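Local coordinates for protein-tyrosine-phosphatase (Vibrio vulnificus, PDB 7DHF) that probably hydrolyses phosphotyrosine in proteins to tyrosine and inorganic phosphate, as a low-molecular-weight protein tyrosine phosphatase, at residues Phe5-Ser19 against Lys33-Leu47. The protein carries 1 engineered substitution. Numbering follows the deposited sequence.
Sequences FNKILVVAVGNICRS and KTVASAGIAAEKSRL. Engineered in segment 5-19: Ala12 (natural residue Cys). With PO4 (phosphate ion), chain E.
Asn15 and Ser37 meet through a primary amide whose two N-H groups are both spent: ND2 gives one to Ser37 OG and the other to Ser19 OG, each at 2.9 Å, with both hydroxyls close to the amide plane. With CG anti to the backbone N (chi1 -163°), the amide lies against Ala38, while OD1 accepts from the backbone of Gln73. Ser37 OG is also bonded to Glu23, and Ser19 OG passes on to the phosphate, donating to O3 at 2.6 Å, an arrangement consistent with Asn15 acting from the second shell to orient the Ser19 hydroxyl.

Along strands 7-12 and 34-39 a parallel ladder alternates between the two, from Thr34 N on Asn6 O to Ile40 N on Ala12 O; its straightest rung, Val10 N to Ala36 O, has an N-H...O angle of 176°. The other edge of 7-12 (Lys7, Leu9, Val11) bonds to strand 85-88. These strands and helix 18-29 form a right-handed beta-alpha-beta unit, with the phosphate-binding loop of the family between the first strand and the helix. There the amides of Val13, Gly14, Ile16, Cys17, Arg18 and Ser19 donate to the phosphate. Arg18 adds NE to O2 at 2.8 Å, almost linear at 178°, and NH2 to O4, while its NH1 pairs with Glu90. Ala12, engineered from the predicted nucleophilic cysteine, has its CB 3.2 Å from phosphate O4.

Of the loop carbonyls, Val13 O accepts from Ala41 N on a lone pair (2.9 Å), whereas those of Gly14 and Asn15 are taken by Ser72 and His70. Leu47 CD1 packs on Gly14 and on Ile16 CD1. At the far end of the ladder, Lys33, bent at its second torsion, brings NZ above the carbonyl plane of Phe5, 2.9 Å from its O, and bonds a water and Leu149 O.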
ATOM      1  N   PHE A   5     -15.825  -3.353  -5.753  1.00 19.57           N
ATOM      2  CA  PHE A   5     -14.582  -3.451  -4.991  1.00 15.80           C
ATOM      3  C   PHE A   5     -14.853  -2.842  -3.624  1.00 15.64           C
ATOM      4  O   PHE A   5     -14.877  -1.620  -3.466  1.00 18.26           O
ATOM      5  CB  PHE A   5     -13.452  -2.700  -5.685  1.00 15.04           C
ATOM      6  CG  PHE A   5     -13.150  -3.178  -7.076  1.00 14.39           C
ATOM      7  CD1 PHE A   5     -12.716  -4.473  -7.303  1.00 14.55           C
ATOM      8  CD2 PHE A   5     -13.284  -2.323  -8.157  1.00 15.18           C
ATOM      9  CE1 PHE A   5     -12.426  -4.907  -8.585  1.00 15.97           C
ATOM     10  CE2 PHE A   5     -12.997  -2.751  -9.437  1.00 16.29           C
ATOM     11  CZ  PHE A   5     -12.568  -4.044  -9.651  1.00 16.61           C
ATOM     12  N   ASN A   6     -15.063  -3.702  -2.629  1.00 14.28           N
ATOM     13  CA  ASN A   6     -15.369  -3.267  -1.274  1.00 14.32           C
ATOM     14  C   ASN A   6     -14.217  -3.445  -0.303  1.00 13.96           C
ATOM     15  O   ASN A   6     -14.068  -2.631   0.612  1.00 15.77           O
ATOM     16  CB  ASN A   6     -16.587  -4.026  -0.741  1.00 16.51           C
ATOM     17  CG  ASN A   6     -17.843  -3.716  -1.522  1.00 19.76           C
ATOM     18  OD1 ASN A   6     -18.061  -2.577  -1.936  1.00 20.77           O
ATOM     19  ND2 ASN A   6     -18.672  -4.727  -1.738  1.00 21.89           N
ATOM     20  N   LYS A   7     -13.408  -4.484  -0.476  1.00 13.29           N
ATOM     21  CA  LYS A   7     -12.236  -4.727   0.354  1.00 13.50           C
ATOM     22  C   LYS A   7     -11.000  -4.537  -0.514  1.00 12.02           C
ATOM     23  O   LYS A   7     -10.869  -5.181  -1.561  1.00 12.59           O
ATOM     24  CB  LYS A   7     -12.275  -6.141   0.933  1.00 15.31           C
ATOM     25  CG  LYS A   7     -13.467  -6.396   1.846  1.00 17.77           C
ATOM     26  CD  LYS A   7     -13.448  -7.802   2.432  1.00 21.41           C
ATOM     27  CE  LYS A   7     -12.340  -7.969   3.463  1.00 24.37           C
ATOM     28  NZ  LYS A   7     -12.267  -9.359   3.992  1.00 26.61           N
ATOM     29  N   ILE A   8     -10.099  -3.660  -0.076  1.00 10.80           N
ATOM     30  CA  ILE A   8      -8.956  -3.230  -0.872  1.00 10.61           C
ATOM     31  C   ILE A   8      -7.683  -3.543  -0.098  1.00  9.75           C
ATOM     32  O   ILE A   8      -7.563  -3.188   1.080  1.00 10.55           O
ATOM     33  CB  ILE A   8      -9.034  -1.723  -1.181  1.00 11.29           C
ATOM     34  CG1 ILE A   8     -10.353  -1.384  -1.882  1.00 12.33           C
ATOM     35  CG2 ILE A   8      -7.849  -1.292  -2.034  1.00 12.41           C
ATOM     36  CD1 ILE A   8     -10.695   0.086  -1.863  1.00 13.52           C
ATOM     37  N   LEU A   9      -6.726  -4.184  -0.767  1.00  9.97           N
ATOM     38  CA  LEU A   9      -5.439  -4.528  -0.174  1.00  9.63           C
ATOM     39  C   LEU A   9      -4.348  -3.754  -0.902  1.00  9.61           C
ATOM     40  O   LEU A   9      -4.160  -3.930  -2.111  1.00 10.33           O
ATOM     41  CB  LEU A   9      -5.183  -6.033  -0.287  1.00  9.97           C
ATOM     42  CG  LEU A   9      -3.933  -6.558   0.424  1.00 11.00           C
ATOM     43  CD1 LEU A   9      -4.087  -6.471   1.939  1.00 11.20           C
ATOM     44  CD2 LEU A   9      -3.635  -7.985  -0.005  1.00 11.93           C
ATOM     45  N   VAL A  10      -3.637  -2.902  -0.171  1.00  9.07           N
ATOM     46  CA  VAL A  10      -2.521  -2.142  -0.722  1.00  8.85           C
ATOM     47  C   VAL A  10      -1.244  -2.933  -0.476  1.00  9.26           C
ATOM     48  O   VAL A  10      -0.956  -3.322   0.661  1.00  9.96           O
ATOM     49  CB  VAL A  10      -2.446  -0.748  -0.080  1.00  9.73           C
ATOM     50  CG1 VAL A  10      -1.288   0.051  -0.657  1.00  9.90           C
ATOM     51  CG2 VAL A  10      -3.762  -0.010  -0.272  1.00  9.97           C
ATOM     52  N   VAL A  11      -0.473  -3.176  -1.535  1.00 10.02           N
ATOM     53  CA  VAL A  11       0.645  -4.107  -1.478  1.00  9.47           C
ATOM     54  C   VAL A  11       1.928  -3.428  -1.928  1.00  9.56           C
ATOM     55  O   VAL A  11       1.955  -2.711  -2.934  1.00 10.55           O
ATOM     56  CB  VAL A  11       0.366  -5.370  -2.318  1.00 11.27           C
ATOM     57  CG1 VAL A  11       1.610  -6.249  -2.420  1.00 12.56           C
ATOM     58  CG2 VAL A  11      -0.788  -6.153  -1.713  1.00 11.52           C
ATOM     59  N   ALA A  12       2.995  -3.667  -1.170  1.00  9.66           N
ATOM     60  CA  ALA A  12       4.343  -3.342  -1.608  1.00  9.72           C
ATOM     61  C   ALA A  12       5.279  -4.447  -1.129  1.00  9.73           C
ATOM     62  O   ALA A  12       4.948  -5.628  -1.268  1.00 10.64           O
ATOM     63  CB  ALA A  12       4.755  -1.954  -1.121  1.00 10.69           C
ATOM     64  N   VAL A  13       6.432  -4.098  -0.560  1.00 10.49           N
ATOM     65  CA  VAL A  13       7.487  -5.068  -0.260  1.00 10.52           C
ATOM     66  C   VAL A  13       7.622  -5.320   1.246  1.00  9.75           C
ATOM     67  O   VAL A  13       7.501  -6.455   1.705  1.00 10.69           O
ATOM     68  CB  VAL A  13       8.831  -4.656  -0.899  1.00 12.51           C
ATOM     69  CG1 VAL A  13       9.938  -5.633  -0.523  1.00 13.43           C
ATOM     70  CG2 VAL A  13       8.686  -4.567  -2.409  1.00 15.36           C
ATOM     71  N   GLY A  14       7.898  -4.273   2.020  1.00  9.98           N
ATOM     72  CA  GLY A  14       8.137  -4.445   3.441  1.00 10.09           C
ATOM     73  C   GLY A  14       6.906  -4.256   4.305  1.00  9.34           C
ATOM     74  O   GLY A  14       6.867  -4.713   5.451  1.00 10.09           O
ATOM     75  N   ASN A  15       5.896  -3.579   3.761  1.00  9.30           N
ATOM     76  CA  ASN A  15       4.683  -3.234   4.503  1.00  8.67           C
ATOM     77  C   ASN A  15       5.001  -2.386   5.736  1.00  8.88           C
ATOM     78  O   ASN A  15       4.368  -2.520   6.785  1.00  9.90           O
ATOM     79  CB  ASN A  15       3.856  -4.479   4.849  1.00  9.18           C
ATOM     80  CG  ASN A  15       2.416  -4.156   5.251  1.00  9.15           C
ATOM     81  OD1 ASN A  15       1.848  -4.811   6.126  1.00  9.75           O
ATOM     82  ND2 ASN A  15       1.817  -3.162   4.605  1.00  9.76           N
ATOM     83  N   ILE A  16       5.973  -1.484   5.596  1.00  9.40           N
ATOM     84  CA  ILE A  16       6.292  -0.525   6.652  1.00 10.20           C
ATOM     85  C   ILE A  16       6.295   0.923   6.185  1.00 10.06           C
ATOM     86  O   ILE A  16       6.209   1.832   7.033  1.00 10.38           O
ATOM     87  CB  ILE A  16       7.627  -0.864   7.359  1.00 10.77           C
ATOM     88  CG1 ILE A  16       8.774  -0.949   6.347  1.00 11.34           C
ATOM     89  CG2 ILE A  16       7.492  -2.152   8.163  1.00 10.92           C
ATOM     90  CD1 ILE A  16      10.158  -0.943   6.977  1.00 13.29           C
ATOM     91  N   CYS A  17       6.391   1.211   4.884  1.00  9.88           N
ATOM     92  CA  CYS A  17       6.460   2.590   4.409  1.00  9.68           C
ATOM     93  C   CYS A  17       5.295   2.936   3.484  1.00  9.41           C
ATOM     94  O   CYS A  17       4.314   3.543   3.924  1.00 10.08           O
ATOM     95  CB  CYS A  17       7.800   2.850   3.710  1.00 10.70           C
ATOM     96  SG  CYS A  17       9.235   2.813   4.825  1.00 11.29           S
ATOM     97  N   ARG A  18       5.387   2.555   2.207  1.00  9.33           N
ATOM     98  CA  ARG A  18       4.389   2.983   1.228  1.00  9.53           C
ATOM     99  C   ARG A  18       3.046   2.308   1.465  1.00  8.85           C
ATOM    100  O   ARG A  18       1.996   2.960   1.422  1.00  9.68           O
ATOM    101  CB  ARG A  18       4.861   2.659  -0.186  1.00  9.80           C
ATOM    102  CG  ARG A  18       6.085   3.412  -0.644  1.00  9.95           C
ATOM    103  CD  ARG A  18       6.692   2.729  -1.850  1.00 10.58           C
ATOM    104  NE  ARG A  18       7.192   1.404  -1.497  1.00 10.38           N
ATOM    105  CZ  ARG A  18       7.736   0.553  -2.358  1.00 10.20           C
ATOM    106  NH1 ARG A  18       7.853   0.882  -3.638  1.00 10.67           N
ATOM    107  NH2 ARG A  18       8.163  -0.628  -1.937  1.00 10.93           N
ATOM    108  N   SER A  19       3.051   0.994   1.672  1.00  8.71           N
ATOM    109  CA  SER A  19       1.779   0.284   1.682  1.00  8.92           C
ATOM    110  C   SER A  19       0.939   0.610   2.916  1.00  9.08           C
ATOM    111  O   SER A  19      -0.280   0.770   2.780  1.00  9.32           O
ATOM    112  CB  SER A  19       1.954  -1.223   1.446  1.00  9.24           C
ATOM    113  OG  SER A  19       2.899  -1.809   2.313  1.00  9.72           O
ATOM    114  N   LYS A  33     -15.336   1.571   2.533  1.00 12.64           N
ATOM    115  CA  LYS A  33     -14.562   0.413   2.123  1.00 12.23           C
ATOM    116  C   LYS A  33     -13.717  -0.063   3.295  1.00 12.07           C
ATOM    117  O   LYS A  33     -13.511   0.661   4.274  1.00 12.92           O
ATOM    118  CB  LYS A  33     -13.617   0.761   0.962  1.00 12.86           C
ATOM    119  CG  LYS A  33     -14.277   1.477  -0.198  1.00 14.50           C
ATOM    120  CD  LYS A  33     -15.233   0.577  -0.947  1.00 15.92           C
ATOM    121  CE  LYS A  33     -15.788   1.279  -2.173  1.00 16.35           C
ATOM    122  NZ  LYS A  33     -16.779   0.437  -2.883  1.00 16.96           N
ATOM    123  N   THR A  34     -13.213  -1.286   3.182  1.00 12.35           N
ATOM    124  CA  THR A  34     -12.257  -1.833   4.135  1.00 12.91           C
ATOM    125  C   THR A  34     -10.917  -1.922   3.422  1.00 11.50           C
ATOM    126  O   THR A  34     -10.800  -2.609   2.402  1.00 12.79           O
ATOM    127  CB  THR A  34     -12.693  -3.217   4.618  1.00 15.43           C
ATOM    128  OG1 THR A  34     -13.992  -3.135   5.215  1.00 17.60           O
ATOM    129  CG2 THR A  34     -11.707  -3.769   5.643  1.00 17.30           C
ATOM    130  N   VAL A  35      -9.915  -1.227   3.953  1.00 11.11           N
ATOM    131  CA  VAL A  35      -8.597  -1.153   3.335  1.00 10.54           C
ATOM    132  C   VAL A  35      -7.581  -1.739   4.302  1.00  9.94           C
ATOM    133  O   VAL A  35      -7.570  -1.389   5.487  1.00 11.49           O
ATOM    134  CB  VAL A  35      -8.217   0.290   2.954  1.00 11.10           C
ATOM    135  CG1 VAL A  35      -6.989   0.290   2.057  1.00 10.67           C
ATOM    136  CG2 VAL A  35      -9.381   0.995   2.270  1.00 11.05           C
ATOM    137  N   ALA A  36      -6.731  -2.626   3.793  1.00  9.78           N
ATOM    138  CA  ALA A  36      -5.621  -3.200   4.538  1.00  9.83           C
ATOM    139  C   ALA A  36      -4.381  -3.147   3.652  1.00  9.06           C
ATOM    140  O   ALA A  36      -4.420  -2.629   2.532  1.00  9.81           O
ATOM    141  CB  ALA A  36      -5.934  -4.637   4.973  1.00 11.74           C
ATOM    142  N   SER A  37      -3.268  -3.686   4.147  1.00  9.48           N
ATOM    143  CA  SER A  37      -2.046  -3.702   3.357  1.00  9.74           C
ATOM    144  C   SER A  37      -1.193  -4.905   3.730  1.00  9.74           C
ATOM    145  O   SER A  37      -1.371  -5.520   4.784  1.00 10.09           O
ATOM    146  CB  SER A  37      -1.245  -2.403   3.510  1.00  9.36           C
ATOM    147  OG  SER A  37      -0.882  -2.166   4.861  1.00  9.88           O
ATOM    148  N   ALA A  38      -0.254  -5.231   2.844  1.00  9.40           N
ATOM    149  CA  ALA A  38       0.644  -6.355   3.063  1.00  9.58           C
ATOM    150  C   ALA A  38       1.898  -6.170   2.222  1.00 10.13           C
ATOM    151  O   ALA A  38       1.930  -5.366   1.287  1.00 10.49           O
ATOM    152  CB  ALA A  38      -0.026  -7.688   2.719  1.00 10.35           C
ATOM    153  N   GLY A  39       2.926  -6.940   2.566  1.00  9.35           N
ATOM    154  CA  GLY A  39       4.202  -6.858   1.885  1.00 10.39           C
ATOM    155  C   GLY A  39       4.634  -8.171   1.267  1.00 10.03           C
ATOM    156  O   GLY A  39       4.546  -9.228   1.901  1.00 10.57           O
ATOM    157  N   ILE A  40       5.116  -8.106   0.023  1.00 11.29           N
ATOM    158  CA  ILE A  40       5.551  -9.302  -0.695  1.00 12.31           C
ATOM    159  C   ILE A  40       6.723  -9.971   0.007  1.00 12.15           C
ATOM    160  O   ILE A  40       6.895 -11.192  -0.088  1.00 12.81           O
ATOM    161  CB  ILE A  40       5.891  -8.929  -2.153  1.00 14.08           C
ATOM    162  CG1 ILE A  40       4.619  -8.545  -2.906  1.00 15.03           C
ATOM    163  CG2 ILE A  40       6.613 -10.072  -2.861  1.00 15.75           C
ATOM    164  CD1 ILE A  40       4.874  -7.765  -4.171  1.00 17.14           C
ATOM    165  N   ALA A  41       7.554  -9.196   0.707  1.00 11.67           N
ATOM    166  CA  ALA A  41       8.763  -9.713   1.339  1.00 12.63           C
ATOM    167  C   ALA A  41       8.827  -9.333   2.814  1.00 11.93           C
ATOM    168  O   ALA A  41       9.915  -9.220   3.383  1.00 12.64           O
ATOM    169  CB  ALA A  41      10.015  -9.237   0.604  1.00 13.87           C
ATOM    170  N   ALA A  42       7.674  -9.130   3.449  1.00 11.51           N
ATOM    171  CA  ALA A  42       7.673  -8.726   4.852  1.00 11.91           C
ATOM    172  C   ALA A  42       8.333  -9.780   5.732  1.00 11.04           C
ATOM    173  O   ALA A  42       9.101  -9.447   6.642  1.00 12.40           O
ATOM    174  CB  ALA A  42       6.242  -8.455   5.316  1.00 11.95           C
ATOM    175  N   GLU A  43       8.049 -11.058   5.476  1.00 11.04           N
ATOM    176  CA  GLU A  43       8.592 -12.123   6.315  1.00 11.97           C
ATOM    177  C   GLU A  43      10.098 -12.265   6.118  1.00 11.89           C
ATOM    178  O   GLU A  43      10.860 -12.306   7.093  1.00 12.42           O
ATOM    179  CB  GLU A  43       7.866 -13.438   6.017  1.00 14.32           C
ATOM    180  CG  GLU A  43       7.977 -14.490   7.114  1.00 18.34           C
ATOM    181  CD  GLU A  43       6.875 -15.537   7.044  1.00 21.02           C
ATOM    182  OE1 GLU A  43       6.104 -15.535   6.061  1.00 23.41           O
ATOM    183  OE2 GLU A  43       6.784 -16.372   7.971  1.00 21.93           O
ATOM    184  N   LYS A  44      10.548 -12.336   4.860  1.00 12.29           N
ATOM    185  CA  LYS A  44      11.977 -12.457   4.584  1.00 14.17           C
ATOM    186  C   LYS A  44      12.753 -11.248   5.083  1.00 14.81           C
ATOM    187  O   LYS A  44      13.939 -11.365   5.419  1.00 16.82           O
ATOM    188  CB  LYS A  44      12.218 -12.626   3.083  1.00 17.04           C
ATOM    189  CG  LYS A  44      11.941 -14.013   2.547  1.00 20.95           C
ATOM    190  CD  LYS A  44      12.546 -14.184   1.161  1.00 24.53           C
ATOM    191  CE  LYS A  44      12.200 -15.533   0.561  1.00 27.28           C
ATOM    192  NZ  LYS A  44      10.746 -15.656   0.277  1.00 29.36           N
ATOM    193  N   SER A  45      12.118 -10.079   5.115  1.00 14.54           N
ATOM    194  CA  SER A  45      12.754  -8.872   5.623  1.00 15.02           C
ATOM    195  C   SER A  45      12.764  -8.805   7.145  1.00 14.70           C
ATOM    196  O   SER A  45      13.303  -7.842   7.702  1.00 15.67           O
ATOM    197  CB  SER A  45      12.047  -7.637   5.060  1.00 16.96           C
ATOM    198  OG  SER A  45      12.082  -7.631   3.643  1.00 18.66           O
ATOM    199  N   ARG A  46      12.184  -9.798   7.823  1.00 14.82           N
ATOM    200  CA  ARG A  46      12.124  -9.835   9.285  1.00 14.66           C
ATOM    201  C   ARG A  46      11.287  -8.686   9.840  1.00 14.32           C
ATOM    202  O   ARG A  46      11.539  -8.193  10.942  1.00 16.09           O
ATOM    203  CB  ARG A  46      13.524  -9.841   9.908  1.00 16.23           C
ATOM    204  CG  ARG A  46      14.400 -10.990   9.422  1.00 17.53           C
ATOM    205  CD  ARG A  46      15.820 -10.890   9.964  1.00 19.15           C
ATOM    206  NE  ARG A  46      16.478  -9.641   9.590  1.00 20.86           N
ATOM    207  CZ  ARG A  46      16.999  -9.391   8.392  1.00 22.99           C
ATOM    208  NH1 ARG A  46      17.576  -8.223   8.151  1.00 25.46           N
ATOM    209  NH2 ARG A  46      16.945 -10.305   7.432  1.00 22.28           N
ATOM    210  N   LEU A  47      10.269  -8.266   9.085  1.00 13.32           N
ATOM    211  CA  LEU A  47       9.457  -7.115   9.448  1.00 12.99           C
ATOM    212  C   LEU A  47       8.073  -7.451   9.994  1.00 12.85           C
ATOM    213  O   LEU A  47       7.375  -6.535  10.438  1.00 13.00           O
ATOM    214  CB  LEU A  47       9.307  -6.171   8.245  1.00 13.31           C
ATOM    215  CG  LEU A  47      10.586  -5.468   7.782  1.00 13.65           C
ATOM    216  CD1 LEU A  47      10.340  -4.712   6.488  1.00 14.26           C
ATOM    217  CD2 LEU A  47      11.116  -4.522   8.850  1.00 13.43           C
TER
HETATM  218  P   PO4 E 201       6.777  -0.730   1.678  1.00  9.78           P
HETATM  219  O1  PO4 E 201       7.479  -0.849   3.015  1.00 10.09           O
HETATM  220  O2  PO4 E 201       7.005   0.668   1.153  1.00 10.22           O
HETATM  221  O3  PO4 E 201       5.305  -0.964   1.919  1.00 11.78           O
HETATM  222  O4  PO4 E 201       7.354  -1.753   0.725  1.00 10.73           O
HETATM  223  O   HOH W   1     -18.541   0.528  -0.808  1.00 26.68           O
HETATM  224  O   HOH W   2     -15.831  -3.402   3.225  1.00 28.26           O